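Local coordinates for protein GCN5-related N-acetyltransferase (Kribbella flavida, PDB 4MY0) that binds acetyl-CoA and, as a GCN5-related N-acetyltransferase, probably transfers its acetyl group to an amine, perhaps of an aminoglycoside, at residues 159-164 against 206-211; 212-217 against 237-242; 303-308 against 317-322; 339-344 against 364-369. All coordinates share one frame; numbering follows the deposited sequence.

Overall arrangement
Along the chain the four contacts follow one another, each closing before the next opens, and they form two distant pairs. Interactions 1 and 2, their centres about 8 Å apart, share the neighbouring strands 205-209 and 212-219 of the second acetyltransferase region, with helix 233-244 packed on them; both touch a second subunit. Interactions 3 and 4, centres about 10 Å apart, belong to the five-stranded sheet of the sterol-carrier-like region, where strands 302-309 and 341-344 run side by side. Between the pairs the centres lie 45 to 49 Å apart, on opposite sides of the chain's centre, so each pair belongs to a different region of the chain.

Interaction 1 of 4, residues 159-164 against 206-211; sequences AVRRAG and AYLAED
A short strand, 161-162, adds itself antiparallel to strand 205-209 in the second acetyltransferase region, tied on from its first residue. A159 O and E210 N are joined by a water that donates to the carbonyl and accepts from the amide. V160, a beta-branched residue suited to extended chain, lays CG1 3.7 Å from Y207 CB, the side chains crossing at about a right angle. R161 forms the hydrogen-bonded pair with L208: R161 N gives a nearly straight bond to L208 O (2.9 Å, 171°), and L208 N returns one to R161 O at 2.8 Å, almost along the C=O axis. From the crowded chi1 position (81°) the arginine chain runs extended beside L208, whose CD2 lies over one face of the guanidinium, 3.6 Å from R161 NH1; this nitrogen also forms a salt bridge with D167. R162 sets its CA 3.6 Å from Y207 CD1, against the ring. Y207 OH is hydrogen-bonded to R27 of the second subunit. An alanine in place of Y207 has neither ring nor hydroxyl, and would probably loosen the packing against R162 and weaken the tie to that subunit, leaving mainly the CB contact with V160. A163, small enough to fit under helix 168-182, closes the ladder: A163 N bonds A206 O at 2.8 Å, from above the carbonyl plane, with the methyls A163 CB and A206 CB 3.9 Å apart.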
# COMPACT_ATOMS: atom_id res chain seq x y z
N ALA C 159 33.01 27.26 8.35
CA ALA C 159 32.04 28.10 9.05
C ALA C 159 30.70 28.10 8.30
O ALA C 159 30.64 28.48 7.13
CB ALA C 159 32.58 29.53 9.21
N VAL C 160 29.65 27.66 8.98
CA VAL C 160 28.30 27.63 8.43
C VAL C 160 27.39 28.31 9.44
O VAL C 160 27.38 27.95 10.60
CB VAL C 160 27.80 26.19 8.26
CG1 VAL C 160 26.34 26.19 7.83
CG2 VAL C 160 28.64 25.45 7.25
N ARG C 161 26.62 29.31 9.01
CA ARG C 161 25.75 30.00 9.96
C ARG C 161 24.31 30.02 9.48
O ARG C 161 24.04 29.87 8.29
CB ARG C 161 26.24 31.42 10.23
CG ARG C 161 25.84 32.40 9.17
CD ARG C 161 26.01 33.85 9.64
NE ARG C 161 25.30 34.79 8.78
CZ ARG C 161 25.82 35.37 7.71
NH1 ARG C 161 25.10 36.22 6.98
NH2 ARG C 161 27.07 35.10 7.36
N ARG C 162 23.38 30.19 10.41
CA ARG C 162 21.98 30.29 10.07
C ARG C 162 21.75 31.55 9.24
O ARG C 162 22.32 32.60 9.54
CB ARG C 162 21.12 30.33 11.34
CG ARG C 162 19.64 30.59 11.07
CD ARG C 162 18.77 30.10 12.22
NE ARG C 162 19.08 30.77 13.48
CZ ARG C 162 18.74 32.02 13.76
NH1 ARG C 162 18.10 32.76 12.85
NH2 ARG C 162 19.05 32.55 14.93
N ALA C 163 20.93 31.44 8.20
CA ALA C 163 20.67 32.60 7.36
C ALA C 163 19.23 33.08 7.52
O ALA C 163 18.38 32.35 8.05
CB ALA C 163 20.96 32.28 5.90
N GLY C 164 18.97 34.29 7.05
CA GLY C 164 17.63 34.84 7.01
C GLY C 164 17.42 35.83 5.88
O GLY C 164 18.21 35.89 4.92
N ALA C 206 17.53 27.89 6.28
CA ALA C 206 18.59 28.35 5.38
C ALA C 206 19.92 28.49 6.12
O ALA C 206 19.95 29.04 7.21
CB ALA C 206 18.20 29.70 4.75
N TYR C 207 21.00 28.01 5.52
CA TYR C 207 22.34 28.14 6.11
C TYR C 207 23.31 28.65 5.07
O TYR C 207 23.19 28.33 3.89
CB TYR C 207 22.82 26.79 6.69
CG TYR C 207 21.91 26.39 7.82
CD1 TYR C 207 22.10 26.88 9.09
CD2 TYR C 207 20.78 25.60 7.58
CE1 TYR C 207 21.24 26.57 10.12
CE2 TYR C 207 19.91 25.27 8.61
CZ TYR C 207 20.15 25.77 9.88
OH TYR C 207 19.31 25.47 10.92
N LEU C 208 24.27 29.46 5.53
CA LEU C 208 25.18 30.16 4.64
C LEU C 208 26.63 29.94 5.04
O LEU C 208 26.99 30.10 6.21
CB LEU C 208 24.86 31.66 4.66
CG LEU C 208 25.81 32.58 3.90
CD1 LEU C 208 25.70 32.29 2.41
CD2 LEU C 208 25.50 34.03 4.19
N ALA C 209 27.46 29.56 4.07
CA ALA C 209 28.91 29.53 4.27
C ALA C 209 29.52 30.65 3.43
O ALA C 209 28.80 31.36 2.73
CB ALA C 209 29.47 28.19 3.86
N GLU C 210 30.84 30.79 3.48
CA GLU C 210 31.55 31.81 2.70
C GLU C 210 31.31 31.67 1.19
O GLU C 210 31.19 32.67 0.47
CB GLU C 210 33.05 31.76 3.00
CG GLU C 210 33.89 32.79 2.27
CD GLU C 210 35.26 32.98 2.91
OE1 GLU C 210 35.79 32.01 3.50
OE2 GLU C 210 35.81 34.11 2.85
N ASP C 211 31.21 30.42 0.72
CA ASP C 211 31.05 30.16 -0.72
C ASP C 211 29.96 29.14 -1.01
O ASP C 211 30.14 28.24 -1.85
CB ASP C 211 32.38 29.70 -1.31
CG ASP C 211 32.85 28.38 -0.74
OD1 ASP C 211 33.60 27.65 -1.43
OD2 ASP C 211 32.45 28.05 0.40
O HOH W 1 32.09 29.69 5.53
O HOH W 2 16.94 30.00 8.26

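Interaction 2 of 4, residues 212-217 against 237-242; sequences GFVVYN and RALWAT
Helix 233-244 lies over strand 212-219 in the second acetyltransferase region, and the contact is part of the buried layer between helix and sheet. The axes of the short segments pass 8.5 Å apart at -18°, so helix and strand run nearly in the same direction. L239 carries most of the apolar contact. Its CG is anti to the carbonyl carbon (chi1 -67°), which sends the two methyls onto the strand: CD1 comes 3.5 Å from F213 N, against the backbone, while L239 CD2 lies 3.9 Å from V214 CG1. The leucine and valine side chains run antiparallel, alongside one another, with V214 CG1 placed between its own backbone N and carbonyl carbon. G212 suits the place, because a side chain there would crowd L239 CD1. An alanine instead of L239 would probably loosen the helix on the strand at F213 and V214, since both methyls that meet them are gone. This is the alpha/beta layering of the GNAT fold, in which helices cover a beta sheet; on the strand's other side F213 points away from the helix and its ring stacks with F171. Further along, the contact turns polar. Y216 OH and T242 O are linked by a water, 3.0 Å from the phenol oxygen of Y216 and donating to T242 O at 3.3 Å. P92 of the second subunit packs on both residues. The threonine hydroxyl is satisfied within its own helix, T242 OG1 donating to A238 O at 2.7 Å, where that carbonyl also accepts T242 N.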
# COMPACT_ATOMS: atom_id res chain seq x y z
N GLY C 212 28.82 29.28 -0.33
CA GLY C 212 27.70 28.38 -0.56
C GLY C 212 26.55 28.57 0.39
O GLY C 212 26.66 29.27 1.40
N PHE C 213 25.43 27.93 0.07
CA PHE C 213 24.29 27.92 0.97
C PHE C 213 23.39 26.71 0.75
O PHE C 213 23.48 26.03 -0.26
CB PHE C 213 23.46 29.20 0.84
CG PHE C 213 22.75 29.36 -0.49
CD1 PHE C 213 23.23 30.23 -1.45
CD2 PHE C 213 21.56 28.67 -0.75
CE1 PHE C 213 22.57 30.40 -2.66
CE2 PHE C 213 20.90 28.82 -1.96
CZ PHE C 213 21.40 29.69 -2.92
N VAL C 214 22.49 26.46 1.69
CA VAL C 214 21.50 25.41 1.51
C VAL C 214 20.20 25.89 2.14
O VAL C 214 20.20 26.57 3.19
CB VAL C 214 21.96 24.07 2.13
CG1 VAL C 214 22.16 24.20 3.62
CG2 VAL C 214 20.95 22.93 1.82
N VAL C 215 19.09 25.58 1.47
CA VAL C 215 17.77 25.86 2.02
C VAL C 215 17.00 24.55 2.00
O VAL C 215 16.90 23.89 0.97
CB VAL C 215 17.02 26.90 1.19
CG1 VAL C 215 15.67 27.23 1.85
CG2 VAL C 215 17.88 28.18 1.06
N TYR C 216 16.48 24.15 3.16
CA TYR C 216 15.71 22.92 3.23
C TYR C 216 14.54 23.03 4.20
O TYR C 216 14.38 24.05 4.88
CB TYR C 216 16.60 21.71 3.56
CG TYR C 216 17.22 21.72 4.94
CD1 TYR C 216 16.73 20.91 5.95
CD2 TYR C 216 18.32 22.52 5.22
CE1 TYR C 216 17.31 20.90 7.20
CE2 TYR C 216 18.90 22.53 6.47
CZ TYR C 216 18.39 21.72 7.46
OH TYR C 216 19.00 21.71 8.70
N ASN C 217 13.70 22.00 4.22
CA ASN C 217 12.50 22.01 5.07
C ASN C 217 11.98 20.60 5.29
O ASN C 217 12.48 19.64 4.68
CB ASN C 217 11.40 22.88 4.44
CG ASN C 217 11.26 22.65 2.95
OD1 ASN C 217 10.77 21.61 2.51
ND2 ASN C 217 11.69 23.63 2.15
N ARG C 237 30.49 19.50 1.38
CA ARG C 237 30.41 18.48 2.42
C ARG C 237 29.73 19.06 3.66
O ARG C 237 28.82 18.44 4.20
CB ARG C 237 31.80 17.94 2.74
CG ARG C 237 32.42 17.13 1.61
CD ARG C 237 33.84 16.66 1.97
NE ARG C 237 34.37 15.72 0.98
CZ ARG C 237 34.06 14.43 0.93
NH1 ARG C 237 33.23 13.91 1.82
NH2 ARG C 237 34.59 13.65 0.00
N ALA C 238 30.14 20.26 4.06
CA ALA C 238 29.59 20.92 5.25
C ALA C 238 28.09 21.17 5.16
O ALA C 238 27.36 20.98 6.14
CB ALA C 238 30.33 22.23 5.53
N LEU C 239 27.63 21.64 4.00
CA LEU C 239 26.22 21.98 3.85
C LEU C 239 25.36 20.72 3.76
O LEU C 239 24.29 20.66 4.37
CB LEU C 239 26.00 22.85 2.61
CG LEU C 239 26.60 24.26 2.65
CD1 LEU C 239 26.49 24.88 1.29
CD2 LEU C 239 25.90 25.13 3.69
N TRP C 240 25.82 19.71 3.03
CA TRP C 240 25.11 18.42 3.03
C TRP C 240 25.12 17.83 4.43
O TRP C 240 24.15 17.23 4.87
CB TRP C 240 25.73 17.42 2.04
CG TRP C 240 25.33 17.71 0.63
CD1 TRP C 240 26.15 18.15 -0.38
CD2 TRP C 240 24.02 17.60 0.06
NE1 TRP C 240 25.41 18.32 -1.54
CE2 TRP C 240 24.10 18.00 -1.29
CE3 TRP C 240 22.77 17.23 0.58
CZ2 TRP C 240 22.98 18.02 -2.13
CZ3 TRP C 240 21.67 17.25 -0.25
CH2 TRP C 240 21.78 17.64 -1.60
N ALA C 241 26.24 17.98 5.14
CA ALA C 241 26.32 17.41 6.48
C ALA C 241 25.38 18.15 7.45
O ALA C 241 24.82 17.55 8.36
CB ALA C 241 27.76 17.41 6.99
N THR C 242 25.20 19.46 7.24
CA THR C 242 24.20 20.23 7.99
C THR C 242 22.80 19.63 7.81
O THR C 242 22.10 19.38 8.80
CB THR C 242 24.18 21.70 7.57
OG1 THR C 242 25.50 22.24 7.71
CG2 THR C 242 23.22 22.51 8.44
O HOH W 3 19.00 18.93 9.79

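Interaction 3 of 4, residues 303-308 against 317-322; sequences EVDLLI and SGRWHL
Three donors grip D305 OD2: R319 NE at 2.7 Å, a salt bridge on the oxygen's anti lone pair; R319 NH2, a weak bond at 3.2 Å; and the hydroxyl of S334. D305 OD2 sits at the edge of the R319 guanidinium, near its plane, and the carboxylate plane is turned 76° from the guanidinium. The other oxygen, D305 OD1, is met nearly along its C-O axis by H321 ND1 at 2.9 Å, and has a salt bridge to R336 besides. H321 has CG anti to its backbone N, which swings the ring across to strand 302-309; there NE2 donates to E303 OE2 at 2.6 Å. The glutamate bends at chi2 to bring its carboxylate nearly coplanar with the imidazole, only 7° off, whereas that of D305 stands at 71°. Both ring nitrogens are thus held in plane, one by each acid.

These side chains decorate the beta hairpin of strands 302-309 and 318-325 in the sterol-carrier-like region. V304, L306 and I308 make the hydrogen-bonded pairs with L322, W320 and G318; L306 N, for instance, bonds W320 O at 2.8 Å. Leucine, valine and isoleucine suit this face, which packs against helix 371-380 around V304, L306 and L322, while I308 CD1 touches W320 CD1 at 3.6 Å. G318 has backbone angles that would jam a side chain against the preceding carbonyl.

With both ring nitrogens donating, each to a carboxylate, H321 is likely to be doubly protonated and positively charged.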
# COMPACT_ATOMS: atom_id res chain seq x y z
N GLU C 303 27.88 29.06 -38.52
CA GLU C 303 27.19 29.96 -39.44
C GLU C 303 26.18 29.10 -40.19
O GLU C 303 26.57 28.27 -41.01
CB GLU C 303 28.17 30.56 -40.44
CG GLU C 303 29.37 31.26 -39.82
CD GLU C 303 29.03 32.61 -39.20
OE1 GLU C 303 29.89 33.17 -38.48
OE2 GLU C 303 27.92 33.12 -39.43
N VAL C 304 24.90 29.28 -39.89
CA VAL C 304 23.85 28.39 -40.38
C VAL C 304 22.58 29.17 -40.60
O VAL C 304 22.20 29.99 -39.75
CB VAL C 304 23.52 27.30 -39.32
CG1 VAL C 304 22.36 26.44 -39.79
CG2 VAL C 304 24.72 26.42 -39.04
N ASP C 305 21.89 28.92 -41.70
CA ASP C 305 20.56 29.51 -41.91
C ASP C 305 19.45 28.68 -41.24
O ASP C 305 19.54 27.45 -41.15
CB ASP C 305 20.28 29.71 -43.40
CG ASP C 305 20.87 31.02 -43.94
OD1 ASP C 305 21.74 31.62 -43.27
OD2 ASP C 305 20.46 31.44 -45.05
N LEU C 306 18.41 29.37 -40.77
CA LEU C 306 17.22 28.74 -40.22
C LEU C 306 16.01 29.34 -40.92
O LEU C 306 15.92 30.56 -41.08
CB LEU C 306 17.10 29.02 -38.73
CG LEU C 306 18.29 28.62 -37.86
CD1 LEU C 306 18.01 28.97 -36.41
CD2 LEU C 306 18.57 27.13 -38.03
N LEU C 307 15.08 28.48 -41.33
CA LEU C 307 13.80 28.96 -41.86
C LEU C 307 12.74 28.74 -40.78
O LEU C 307 12.41 27.60 -40.45
CB LEU C 307 13.42 28.24 -43.16
CG LEU C 307 12.09 28.67 -43.76
CD1 LEU C 307 12.08 30.18 -44.03
CD2 LEU C 307 11.76 27.89 -45.02
N ILE C 308 12.24 29.83 -40.22
CA ILE C 308 11.27 29.75 -39.12
C ILE C 308 9.85 29.96 -39.62
O ILE C 308 9.54 30.99 -40.24
CB ILE C 308 11.58 30.79 -38.02
CG1 ILE C 308 12.94 30.52 -37.37
CG2 ILE C 308 10.47 30.82 -36.97
CD1 ILE C 308 13.40 31.63 -36.41
N SER C 317 9.05 35.01 -38.02
CA SER C 317 8.99 34.09 -39.15
C SER C 317 9.85 34.54 -40.32
O SER C 317 10.13 35.73 -40.47
CB SER C 317 7.55 33.90 -39.61
OG SER C 317 6.80 33.25 -38.60
N GLY C 318 10.26 33.58 -41.15
CA GLY C 318 11.10 33.88 -42.30
C GLY C 318 12.48 33.26 -42.17
O GLY C 318 12.73 32.44 -41.26
N ARG C 319 13.37 33.63 -43.08
CA ARG C 319 14.71 33.05 -43.10
C ARG C 319 15.72 33.92 -42.37
O ARG C 319 15.87 35.11 -42.65
CB ARG C 319 15.17 32.80 -44.53
CG ARG C 319 16.48 32.04 -44.58
CD ARG C 319 16.77 31.58 -45.98
NE ARG C 319 18.01 30.83 -46.08
CZ ARG C 319 18.16 29.78 -46.88
NH1 ARG C 319 17.12 29.36 -47.60
NH2 ARG C 319 19.32 29.14 -46.94
N TRP C 320 16.44 33.29 -41.46
CA TRP C 320 17.40 33.97 -40.62
C TRP C 320 18.76 33.31 -40.74
O TRP C 320 18.87 32.13 -41.05
CB TRP C 320 16.93 33.89 -39.17
CG TRP C 320 15.62 34.57 -38.91
CD1 TRP C 320 14.38 34.00 -38.96
CD2 TRP C 320 15.43 35.93 -38.52
NE1 TRP C 320 13.42 34.94 -38.65
CE2 TRP C 320 14.04 36.13 -38.37
CE3 TRP C 320 16.29 37.01 -38.30
CZ2 TRP C 320 13.50 37.37 -38.00
CZ3 TRP C 320 15.75 38.24 -37.94
CH2 TRP C 320 14.37 38.41 -37.79
N HIS C 321 19.81 34.09 -40.50
CA HIS C 321 21.15 33.55 -40.41
C HIS C 321 21.61 33.58 -38.95
O HIS C 321 21.53 34.62 -38.28
CB HIS C 321 22.12 34.34 -41.29
CG HIS C 321 23.54 33.88 -41.15
ND1 HIS C 321 23.99 32.69 -41.70
CD2 HIS C 321 24.60 34.42 -40.50
CE1 HIS C 321 25.27 32.53 -41.41
NE2 HIS C 321 25.66 33.57 -40.68
N LEU C 322 22.06 32.44 -38.45
CA LEU C 322 22.59 32.36 -37.09
C LEU C 322 24.12 32.38 -37.11
O LEU C 322 24.76 31.54 -37.76
CB LEU C 322 22.08 31.11 -36.38
CG LEU C 322 22.63 30.85 -34.97
CD1 LEU C 322 22.08 31.85 -33.96
CD2 LEU C 322 22.32 29.42 -34.54

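Interaction 4 of 4, residues 339-344 against 364-369; sequences DVLQLG and GLVTGG
The flat groups, the D339 carboxylate and the Q342 amide, both meet the chain of 364-369. G369 N approaches D339 OD1 from above the carboxylate plane at 2.9 Å, with D339 OD2 3.2 Å from G369 CA; in the conformer described, T367 CG2 lies above the Q342 amide plane, 3.1 Å from Q342 OE1, and Q342 NE2 turns back in a weak bond to V340 O. Strand 341-344 here pairs antiparallel with the weakly bonded strand 366-367, at the margin of the sterol-carrier-like sheet. Q342 and T367 form the hydrogen-bonded pair: Q342 N reaches T367 O at 2.7 Å, nearly along the C=O axis, and T367 N returns to Q342 O at 2.9 Å. Polar residues suit this partly exposed face. On the buried one, V366 wedges between two leucines and packs on helix 357-362, its CG2 being 3.8 Å from L343 CD2. G368 and G369 have positive phi, and a side chain would clash with Q342 NE2 at the first and L341 N at the second. A water ties G344 N, at a helix N-cap, to L365 O. The closest carbon pair is L341 CD1 to V366 CG1, a tight 3.4 Å.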
# COMPACT_ATOMS: atom_id res chain seq x y z
N ASP C 339 18.54 25.08 -49.96
CA ASP C 339 18.09 24.14 -48.93
C ASP C 339 18.40 24.67 -47.53
O ASP C 339 19.49 25.20 -47.27
CB ASP C 339 18.69 22.74 -49.13
CG ASP C 339 18.17 21.71 -48.12
OD1 ASP C 339 17.01 21.83 -47.66
OD2 ASP C 339 18.94 20.78 -47.78
N VAL C 340 17.44 24.53 -46.62
CA VAL C 340 17.59 25.12 -45.30
C VAL C 340 16.84 24.29 -44.27
O VAL C 340 15.78 23.72 -44.57
CB VAL C 340 17.09 26.60 -45.30
CG1 VAL C 340 15.62 26.68 -45.69
CG2 VAL C 340 17.34 27.27 -43.93
N LEU C 341 17.41 24.20 -43.07
CA LEU C 341 16.69 23.61 -41.95
C LEU C 341 15.42 24.43 -41.69
O LEU C 341 15.49 25.65 -41.47
CB LEU C 341 17.58 23.60 -40.71
CG LEU C 341 16.91 22.97 -39.48
CD1 LEU C 341 17.17 21.50 -39.49
CD2 LEU C 341 17.41 23.60 -38.19
N GLN C 342 14.28 23.76 -41.70
CA GLN C 342 12.99 24.41 -41.47
C GLN C 342 12.40 23.96 -40.14
O GLN C 342 12.42 22.78 -39.81
CB GLN C 342 12.03 24.05 -42.61
CG GLN C 342 12.58 24.41 -43.99
CD GLN C 342 12.23 23.39 -45.06
OE1 GLN C 342 11.16 22.79 -45.04
NE2 GLN C 342 13.14 23.20 -46.00
N LEU C 343 11.91 24.92 -39.35
CA LEU C 343 11.29 24.61 -38.06
C LEU C 343 10.11 25.51 -37.72
O LEU C 343 10.05 26.65 -38.16
CB LEU C 343 12.29 24.68 -36.90
CG LEU C 343 13.71 25.21 -37.00
CD1 LEU C 343 13.75 26.67 -37.39
CD2 LEU C 343 14.40 25.00 -35.66
N GLY C 344 9.18 24.97 -36.94
CA GLY C 344 8.09 25.76 -36.41
C GLY C 344 8.50 26.26 -35.04
O GLY C 344 9.66 26.11 -34.66
N GLY C 364 9.61 15.00 -36.05
CA GLY C 364 8.98 15.79 -37.11
C GLY C 364 8.92 17.30 -36.84
O GLY C 364 8.21 18.03 -37.54
N LEU C 365 9.65 17.77 -35.84
CA LEU C 365 9.56 19.17 -35.43
C LEU C 365 10.48 20.04 -36.26
O LEU C 365 10.39 21.26 -36.27
CB LEU C 365 9.94 19.30 -33.95
CG LEU C 365 8.77 19.25 -32.95
CD1 LEU C 365 7.64 18.41 -33.47
CD2 LEU C 365 9.25 18.78 -31.59
N VAL C 366 11.36 19.36 -36.99
CA VAL C 366 12.39 20.01 -37.76
C VAL C 366 12.52 19.24 -39.09
O VAL C 366 12.52 18.01 -39.09
CB VAL C 366 13.70 19.96 -36.96
CG1 VAL C 366 14.88 19.65 -37.84
CG2 VAL C 366 13.88 21.23 -36.14
N THR C 367 12.61 19.96 -40.21
CA THR C 367 12.58 19.33 -41.53
C THR C 367 13.57 19.98 -42.51
O THR C 367 13.86 21.17 -42.40
CB THR C 367 11.12 19.33 -42.10
OG1 THR C 367 10.92 18.20 -42.94
CG2 THR C 367 10.82 20.59 -42.86
N GLY C 368 14.11 19.20 -43.44
CA GLY C 368 15.00 19.73 -44.47
C GLY C 368 16.40 20.15 -44.03
O GLY C 368 16.82 19.91 -42.88
N GLY C 369 17.14 20.76 -44.94
CA GLY C 369 18.46 21.29 -44.64
C GLY C 369 19.57 20.25 -44.65
O GLY C 369 19.31 19.05 -44.46
O HOH W 4 8.53 22.86 -35.17